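Local structure of MHC class I antigen (Ctenopharyngodon idella, 5H5Z) at the interface of chains A and B. The protein is the heavy chain of a bony fish MHC class I molecule, which pairs with beta-2-microglobulin and presents peptides, presumably to T cells. Numbering follows the deposited sequence. Chains: chain A, MHC class I antigen; chain B, Beta-2-microglobulin.

Contacts 1, 2 and 3 lie along the junction of two immunoglobulin C1-set domains, that of beta-2-microglobulin and the alpha-3 domain of the heavy chain. Contact 3 stands in the middle, its C-alpha centre about 9 Å from those of contacts 1 and 2, which are about 15 Å apart. It shares B:Tyr14 with contact 1 and B:His13 with contact 2, and strands A 182-187 and A 194-199 serve contacts 1 and 3. Contact 4, its C-alpha centre about 35 Å from that of contact 1 and 22 Å from that of contact 2, lies under the peptide-binding platform, so beta-2-microglobulin braces both parts of the heavy chain.

Contact 1: the interface of chains A and B. Residues chain A 184, 186, 197, 271; chain B 14-15, 98.
The paired strands A 182-187 and A 194-199 of the alpha-3 immunoglobulin domain, with A:Ile271 from a loop, meet two loop residues of beta-2-microglobulin, B:Pro15 and the C-terminal B:Met98. The pyrrolidine ring of B:Pro15 faces side chains of the sheet. At its CD stands the imidazole carbon CD2 of A:His197, 3.7 Å away; the imidazole is carried out toward the proline by a first torsion that sets CG opposite the backbone N (chi1 179°). A:Ser184 meets the neighbouring ring carbon, its CB lying 3.8 Å from B:Pro15 CG. A:Leu186 crosses the proline at about a right angle and puts the methyl CD2 3.7 Å from B:Pro15 CB. That same methyl is 3.8 Å from B:Met98 CG, so one leucine branch fills the angle between the two beta-2-microglobulin residues. The methionine chain runs straight through chi2 and then bends at chi3 (78°), which swings its terminal methyl toward A:Ile271. There CE packs 3.9 Å from A:Ile271 CD1, the side chains meeting at a slant, while the thioether SD stays near both the leucine and isoleucine methyls. These largely apolar contacts seat the loop and chain end of beta-2-microglobulin on alpha-3 and help hold the two domains together.

Contact 2: the interface of chains A and B. Residues chain A 229-231; chain B 13, 23, 25, 68.
A:Glu230 turns back on itself to meet B:His13: chi1 of 85° places CG between its own backbone N and carbonyl carbon, and a bend at chi2 (-72°) brings the carboxylate to the imidazole, which B:His13 extends with CG opposite its backbone N (chi1 -176°). The pair joins the C1-set immunoglobulin domains of alpha-3 and beta-2-microglobulin. B:His13 ND1 donates to A:Glu230 OE2 over 2.8 Å in a nearly straight bond, received on the syn lone pair, with the oxygen almost in the imidazole plane. The A:Asn229 amide stacks nearly parallel on one face of the ring, ND2 offset toward the rim and 3.5 Å from B:His13 CE1. The A:Asp231 carboxylate comes to the ring edge instead, steeply turned against it, its OD2 3.4 Å from B:His13 CE1. Met at one face and at its edge, the imidazole is probably limited in rotation, and the two acidic groups would probably favour its protonated form. Beside the carboxylate, the methyl CG2 of B:Thr23 packs 3.8 Å from A:Glu230 CD, and B:Ile25 CD1 lies 3.6 Å from A:Asn229 OD1. Nearer the glutamate backbone, B:Ser68 OG from strand B 63-71 stands 3.5 Å from A:Glu230 CB.

Contact 3: the interface of chains A and B. Residues chain A 182, 199-200; chain B 13-14.
The extended backbone of A:Thr199, at the end of strand A 194-199, faces the B:His13 backbone, turned in its loop with the carbonyl toward the heavy chain. The threonine hydroxyl OG1 donates to the backbone oxygen B:His13 O over 2.7 Å, approaching at a C=O...donor angle of 147° and tilted moderately from the carbonyl plane. A first torsion of -164° sends OG1 away from the threonine's own backbone N and across to this acceptor. The methyl CG2, set between the threonine's backbone N and carbonyl carbon, packs 4.0 Å from B:Tyr14 CD1. Further along the phenol, A:Gln182 from strand A 182-187 reaches out with a chain extended beyond CG. Its terminal amide meets the rim of the tyrosine ring, with NE2 3.6 Å from B:Tyr14 CE1; CD lies in the plane of the ring, while the amide itself is turned 55° against it. A water joins the two chains here: it is 3.1 Å from the amide oxygen A:Gln182 OE1 and 2.7 Å from B:His13 NE2, at the imidazole edge in the ring plane. A weak link also runs from this water to the phenol hydroxyl B:Tyr14 OH. B:His13 CD2 lies 3.4 Å above the plane of the B:Tyr14 ring, over its centre, which probably helps to hold both rings in place. The site ties beta-2-microglobulin to two alpha-3 strands through a direct bond and a water bridge.

Contact 4: the interface of chains A and B. Residues chain A 10, 12, 18, 91; chain B 33-35, 55, 63.
The hydroxyl A:Thr10 OG1 holds a water at 2.8 Å, and the backbone oxygen B:Leu55 O meets the same water at 3.1 Å, bridging the floor of the peptide-binding platform to beta-2-microglobulin. A:Thr10 OG1 also points at the ring edge of B:Phe63, in plane, 3.4 Å from B:Phe63 CE1. The threonine methyl CG2 lies 3.7 Å from B:Phe63 CZ, so both branches of A:Thr10 border that end of the ring. B:Pro34 CB covers one face of B:Phe63, over its centre, which backs the proline where it meets the heavy chain. The methyl A:Thr91 CG2 reaches toward the proline ring, 3.6 Å from B:Pro34 CD, while A:Val12 CG2 passes beside B:Pro34 CG. A:Phe18, its CG turned away from its own carbonyl carbon (chi1 -81°), sets its ring with B:Asp35 at the edge and B:Leu55 over one face. B:Asp35 CA lies 3.6 Å from A:Phe18 CD2, and B:Leu55 CD2 4.1 Å above the A:Phe18 ring plane, near the rim. The rim carbon A:Phe18 CE2 lies 3.2 Å from the backbone oxygen B:Pro34 O. A:Thr10 and A:Val12 belong to strand A 3-13 and A:Thr91 to strand A 90-100, so beta-2-microglobulin supports the alpha-1/alpha-2 sheet opposite its peptide-binding helices.

Contact 1: the interface of chains A and B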
loop_
_atom_site.group_PDB
_atom_site.type_symbol
_atom_site.label_atom_id
_atom_site.label_comp_id
_atom_site.label_asym_id
_atom_site.label_seq_id
_atom_site.Cartn_x
_atom_site.Cartn_y
_atom_site.Cartn_z
ATOM N N SER A 184 14.103 -12.038 14.798
ATOM C CA SER A 184 14.546 -11.860 16.183
ATOM C C SER A 184 13.434 -12.212 17.174
ATOM O O SER A 184 12.248 -12.137 16.840
ATOM C CB SER A 184 15.022 -10.424 16.425
ATOM O OG SER A 184 16.174 -10.121 15.654
ATOM N N LEU A 186 12.014 -10.925 20.744
ATOM C CA LEU A 186 12.077 -9.693 21.520
ATOM C C LEU A 186 11.302 -9.828 22.809
ATOM O O LEU A 186 10.256 -10.477 22.852
ATOM C CB LEU A 186 11.497 -8.525 20.711
ATOM C CG LEU A 186 11.923 -8.338 19.247
ATOM C CD1 LEU A 186 11.233 -7.130 18.627
ATOM C CD2 LEU A 186 13.431 -8.238 19.100
ATOM N N HIS A 197 9.713 -11.368 15.701
ATOM C CA HIS A 197 9.686 -10.303 14.710
ATOM C C HIS A 197 10.452 -10.731 13.463
ATOM O O HIS A 197 11.622 -11.103 13.555
ATOM C CB HIS A 197 10.306 -9.032 15.307
ATOM C CG HIS A 197 10.352 -7.871 14.361
ATOM N ND1 HIS A 197 9.245 -7.098 14.074
ATOM C CD2 HIS A 197 11.374 -7.339 13.652
ATOM C CE1 HIS A 197 9.583 -6.153 13.213
ATOM N NE2 HIS A 197 10.870 -6.275 12.944
ATOM N N ILE A 271 16.363 -11.061 22.873
ATOM C CA ILE A 271 17.053 -9.790 23.070
ATOM C C ILE A 271 16.133 -8.767 23.735
ATOM O O ILE A 271 14.904 -8.874 23.663
ATOM C CB ILE A 271 17.670 -9.228 21.761
ATOM C CG1 ILE A 271 16.592 -8.966 20.696
ATOM C CG2 ILE A 271 18.770 -10.153 21.251
ATOM C CD1 ILE A 271 17.108 -8.253 19.462
ATOM N N TYR B 14 13.861 -2.586 11.682
ATOM C CA TYR B 14 14.500 -3.626 12.473
ATOM C C TYR B 14 14.012 -3.529 13.920
ATOM O O TYR B 14 13.434 -2.510 14.298
ATOM C CB TYR B 14 16.022 -3.449 12.426
ATOM C CG TYR B 14 16.614 -3.537 11.031
ATOM C CD1 TYR B 14 16.786 -4.770 10.403
ATOM C CD2 TYR B 14 17.005 -2.387 10.342
ATOM C CE1 TYR B 14 17.327 -4.859 9.129
ATOM C CE2 TYR B 14 17.551 -2.467 9.063
ATOM C CZ TYR B 14 17.708 -3.705 8.465
ATOM O OH TYR B 14 18.248 -3.799 7.200
ATOM N N PRO B 15 14.245 -4.583 14.732
ATOM C CA PRO B 15 14.004 -4.469 16.166
ATOM C C PRO B 15 14.632 -3.187 16.711
ATOM O O PRO B 15 15.765 -2.842 16.342
ATOM C CB PRO B 15 14.716 -5.697 16.727
ATOM C CG PRO B 15 14.542 -6.714 15.658
ATOM C CD PRO B 15 14.674 -5.948 14.366
ATOM N N MET B 98 10.974 -4.056 22.662
ATOM C CA MET B 98 12.218 -4.481 23.301
ATOM C C MET B 98 12.463 -3.732 24.598
ATOM O O MET B 98 13.325 -4.125 25.382
ATOM C CB MET B 98 13.400 -4.201 22.388
ATOM C CG MET B 98 13.717 -5.283 21.391
ATOM S SD MET B 98 15.168 -4.764 20.465
ATOM C CE MET B 98 16.504 -5.109 21.602
ATOM O OXT MET B 98 11.834 -2.711 24.877
#

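Contact 2: the interface of chains A and B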
loop_
_atom_site.group_PDB
_atom_site.type_symbol
_atom_site.label_atom_id
_atom_site.label_comp_id
_atom_site.label_asym_id
_atom_site.label_seq_id
_atom_site.Cartn_x
_atom_site.Cartn_y
_atom_site.Cartn_z
ATOM N N ASN A 229 7.691 -2.253 4.870
ATOM C CA ASN A 229 8.862 -1.454 5.189
ATOM C C ASN A 229 8.973 -0.289 4.201
ATOM O O ASN A 229 8.150 -0.159 3.292
ATOM C CB ASN A 229 10.123 -2.319 5.204
ATOM C CG ASN A 229 10.244 -3.148 6.471
ATOM O OD1 ASN A 229 9.814 -2.720 7.550
ATOM N ND2 ASN A 229 10.827 -4.337 6.353
ATOM N N GLU A 230 9.989 0.551 4.385
ATOM C CA GLU A 230 10.188 1.747 3.569
ATOM C C GLU A 230 10.809 1.452 2.202
ATOM O O GLU A 230 10.776 2.301 1.310
ATOM C CB GLU A 230 11.050 2.766 4.331
ATOM C CG GLU A 230 12.566 2.579 4.231
ATOM C CD GLU A 230 13.113 1.387 5.012
ATOM O OE1 GLU A 230 14.319 1.094 4.864
ATOM O OE2 GLU A 230 12.364 0.737 5.771
ATOM N N ASP A 231 11.357 0.247 2.045
ATOM C CA ASP A 231 12.209 -0.094 0.906
ATOM C C ASP A 231 11.611 -1.148 -0.027
ATOM O O ASP A 231 12.315 -1.692 -0.882
ATOM C CB ASP A 231 13.587 -0.561 1.412
ATOM C CG ASP A 231 13.512 -1.838 2.252
ATOM O OD1 ASP A 231 12.397 -2.317 2.546
ATOM O OD2 ASP A 231 14.579 -2.371 2.617
ATOM N N HIS B 13 11.837 -0.597 11.137
ATOM C CA HIS B 13 12.240 -1.607 10.155
ATOM C C HIS B 13 12.848 -2.827 10.850
ATOM O O HIS B 13 12.403 -3.955 10.632
ATOM C CB HIS B 13 13.222 -1.001 9.139
ATOM C CG HIS B 13 13.624 -1.936 8.038
ATOM N ND1 HIS B 13 13.409 -1.650 6.705
ATOM C CD2 HIS B 13 14.233 -3.145 8.068
ATOM C CE1 HIS B 13 13.869 -2.643 5.963
ATOM N NE2 HIS B 13 14.376 -3.561 6.766
ATOM N N THR B 23 15.104 2.481 10.916
ATOM C CA THR B 23 14.153 3.316 10.196
ATOM C C THR B 23 12.832 3.335 10.959
ATOM O O THR B 23 12.264 2.291 11.264
ATOM C CB THR B 23 13.946 2.834 8.743
ATOM O OG1 THR B 23 15.209 2.812 8.067
ATOM C CG2 THR B 23 13.006 3.767 7.986
ATOM N N ILE B 25 8.970 4.035 10.990
ATOM C CA ILE B 25 7.928 3.939 9.976
ATOM C C ILE B 25 6.552 4.193 10.574
ATOM O O ILE B 25 6.197 3.631 11.624
ATOM C CB ILE B 25 7.942 2.551 9.287
ATOM C CG1 ILE B 25 9.317 2.273 8.658
ATOM C CG2 ILE B 25 6.814 2.446 8.267
ATOM C CD1 ILE B 25 9.558 0.824 8.285
ATOM N N SER B 68 8.392 7.696 6.646
ATOM C CA SER B 68 9.550 7.054 7.261
ATOM C C SER B 68 10.735 8.007 7.318
ATOM O O SER B 68 10.800 8.973 6.557
ATOM C CB SER B 68 9.928 5.772 6.503
ATOM O OG SER B 68 10.283 6.043 5.153
#

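Contact 3: the interface of chains A and B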
loop_
_atom_site.group_PDB
_atom_site.type_symbol
_atom_site.label_atom_id
_atom_site.label_comp_id
_atom_site.label_asym_id
_atom_site.label_seq_id
_atom_site.Cartn_x
_atom_site.Cartn_y
_atom_site.Cartn_z
ATOM N N GLN A 182 14.754 -11.554 8.206
ATOM C CA GLN A 182 15.650 -11.435 9.349
ATOM C C GLN A 182 14.772 -11.564 10.587
ATOM O O GLN A 182 13.821 -10.804 10.755
ATOM C CB GLN A 182 16.404 -10.102 9.315
ATOM C CG GLN A 182 17.299 -9.946 8.087
ATOM C CD GLN A 182 17.947 -8.577 7.971
ATOM O OE1 GLN A 182 17.751 -7.869 6.978
ATOM N NE2 GLN A 182 18.732 -8.200 8.975
ATOM N N THR A 199 11.478 -9.441 9.531
ATOM C CA THR A 199 11.554 -8.237 8.697
ATOM C C THR A 199 12.467 -8.397 7.480
ATOM O O THR A 199 13.371 -9.238 7.473
ATOM C CB THR A 199 11.996 -6.995 9.510
ATOM O OG1 THR A 199 11.703 -5.803 8.766
ATOM C CG2 THR A 199 13.495 -7.033 9.844
ATOM N N GLY A 200 12.223 -7.578 6.461
ATOM C CA GLY A 200 13.122 -7.474 5.317
ATOM C C GLY A 200 12.897 -8.509 4.239
ATOM O O GLY A 200 13.744 -8.698 3.372
ATOM N N HIS B 13 11.837 -0.597 11.137
ATOM C CA HIS B 13 12.240 -1.607 10.155
ATOM C C HIS B 13 12.848 -2.827 10.850
ATOM O O HIS B 13 12.403 -3.955 10.632
ATOM C CB HIS B 13 13.222 -1.001 9.139
ATOM C CG HIS B 13 13.624 -1.936 8.038
ATOM N ND1 HIS B 13 13.409 -1.650 6.705
ATOM C CD2 HIS B 13 14.233 -3.145 8.068
ATOM C CE1 HIS B 13 13.869 -2.643 5.963
ATOM N NE2 HIS B 13 14.376 -3.561 6.766
ATOM N N TYR B 14 13.861 -2.586 11.682
ATOM C CA TYR B 14 14.500 -3.626 12.473
ATOM C C TYR B 14 14.012 -3.529 13.920
ATOM O O TYR B 14 13.434 -2.510 14.298
ATOM C CB TYR B 14 16.022 -3.449 12.426
ATOM C CG TYR B 14 16.614 -3.537 11.031
ATOM C CD1 TYR B 14 16.786 -4.770 10.403
ATOM C CD2 TYR B 14 17.005 -2.387 10.342
ATOM C CE1 TYR B 14 17.327 -4.859 9.129
ATOM C CE2 TYR B 14 17.551 -2.467 9.063
ATOM C CZ TYR B 14 17.708 -3.705 8.465
ATOM O OH TYR B 14 18.248 -3.799 7.200
HETATM O O HOH W 1 15.803 -5.672 5.889
#

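Contact 4: the interface of chains A and B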
loop_
_atom_site.group_PDB
_atom_site.type_symbol
_atom_site.label_atom_id
_atom_site.label_comp_id
_atom_site.label_asym_id
_atom_site.label_seq_id
_atom_site.Cartn_x
_atom_site.Cartn_y
_atom_site.Cartn_z
ATOM N N THR A 10 -6.457 9.251 -8.671
ATOM C CA THR A 10 -7.246 9.986 -7.671
ATOM C C THR A 10 -7.551 11.412 -8.121
ATOM O O THR A 10 -6.641 12.212 -8.345
ATOM C CB THR A 10 -6.549 10.042 -6.297
ATOM O OG1 THR A 10 -6.233 8.714 -5.859
ATOM C CG2 THR A 10 -7.453 10.724 -5.253
ATOM N N VAL A 12 -9.570 14.924 -7.010
ATOM C CA VAL A 12 -10.163 15.660 -5.906
ATOM C C VAL A 12 -10.674 17.023 -6.355
ATOM O O VAL A 12 -9.970 17.763 -7.016
ATOM C CB VAL A 12 -9.147 15.870 -4.779
ATOM C CG1 VAL A 12 -9.799 16.558 -3.594
ATOM C CG2 VAL A 12 -8.544 14.539 -4.369
ATOM N N PHE A 18 -3.485 18.471 -1.649
ATOM C CA PHE A 18 -3.297 17.540 -2.766
ATOM C C PHE A 18 -3.713 18.153 -4.112
ATOM O O PHE A 18 -4.551 19.057 -4.150
ATOM C CB PHE A 18 -4.023 16.210 -2.502
ATOM C CG PHE A 18 -3.265 15.268 -1.598
ATOM C CD1 PHE A 18 -2.116 14.617 -2.047
ATOM C CD2 PHE A 18 -3.701 15.025 -0.299
ATOM C CE1 PHE A 18 -1.417 13.750 -1.216
ATOM C CE2 PHE A 18 -3.008 14.158 0.538
ATOM C CZ PHE A 18 -1.865 13.519 0.080
ATOM N N THR A 91 -14.355 13.288 -4.162
ATOM C CA THR A 91 -13.303 12.501 -4.802
ATOM C C THR A 91 -13.862 11.599 -5.892
ATOM O O THR A 91 -14.995 11.111 -5.798
ATOM C CB THR A 91 -12.537 11.611 -3.798
ATOM O OG1 THR A 91 -13.358 10.503 -3.416
ATOM C CG2 THR A 91 -12.132 12.388 -2.552
ATOM N N PRO B 33 -11.601 11.065 3.279
ATOM C CA PRO B 33 -10.957 11.456 2.012
ATOM C C PRO B 33 -9.417 11.526 2.102
ATOM O O PRO B 33 -8.865 11.371 3.195
ATOM C CB PRO B 33 -11.571 12.829 1.722
ATOM C CG PRO B 33 -11.894 13.384 3.063
ATOM C CD PRO B 33 -12.298 12.208 3.907
ATOM N N PRO B 34 -8.736 11.755 0.961
ATOM C CA PRO B 34 -7.273 11.600 0.883
ATOM C C PRO B 34 -6.422 12.666 1.573
ATOM O O PRO B 34 -5.293 12.363 1.970
ATOM C CB PRO B 34 -6.996 11.601 -0.623
ATOM C CG PRO B 34 -8.136 12.349 -1.224
ATOM C CD PRO B 34 -9.326 12.037 -0.363
ATOM N N ASP B 35 -6.933 13.890 1.704
ATOM C CA ASP B 35 -6.170 14.971 2.327
ATOM C C ASP B 35 -5.826 14.628 3.768
ATOM O O ASP B 35 -6.710 14.319 4.573
ATOM C CB ASP B 35 -6.934 16.293 2.271
ATOM C CG ASP B 35 -6.022 17.480 2.058
ATOM O OD1 ASP B 35 -5.220 17.792 2.965
ATOM O OD2 ASP B 35 -6.097 18.088 0.969
ATOM N N LEU B 55 0.453 9.168 -3.054
ATOM C CA LEU B 55 -0.922 8.805 -2.729
ATOM C C LEU B 55 -1.434 7.640 -3.575
ATOM O O LEU B 55 -1.481 7.716 -4.800
ATOM C CB LEU B 55 -1.843 10.023 -2.868
ATOM C CG LEU B 55 -3.277 9.904 -2.345
ATOM C CD1 LEU B 55 -3.328 9.868 -0.821
ATOM C CD2 LEU B 55 -4.103 11.055 -2.896
ATOM N N PHE B 63 -7.464 4.945 1.162
ATOM C CA PHE B 63 -6.101 5.391 0.883
ATOM C C PHE B 63 -5.097 4.886 1.919
ATOM O O PHE B 63 -5.457 4.592 3.058
ATOM C CB PHE B 63 -6.060 6.922 0.840
ATOM C CG PHE B 63 -6.874 7.519 -0.266
ATOM C CD1 PHE B 63 -6.347 7.615 -1.546
ATOM C CD2 PHE B 63 -8.167 7.993 -0.034
ATOM C CE1 PHE B 63 -7.091 8.171 -2.580
ATOM C CE2 PHE B 63 -8.919 8.544 -1.064
ATOM C CZ PHE B 63 -8.377 8.635 -2.340
HETATM O O HOH W 2 -3.729 7.955 -6.866
#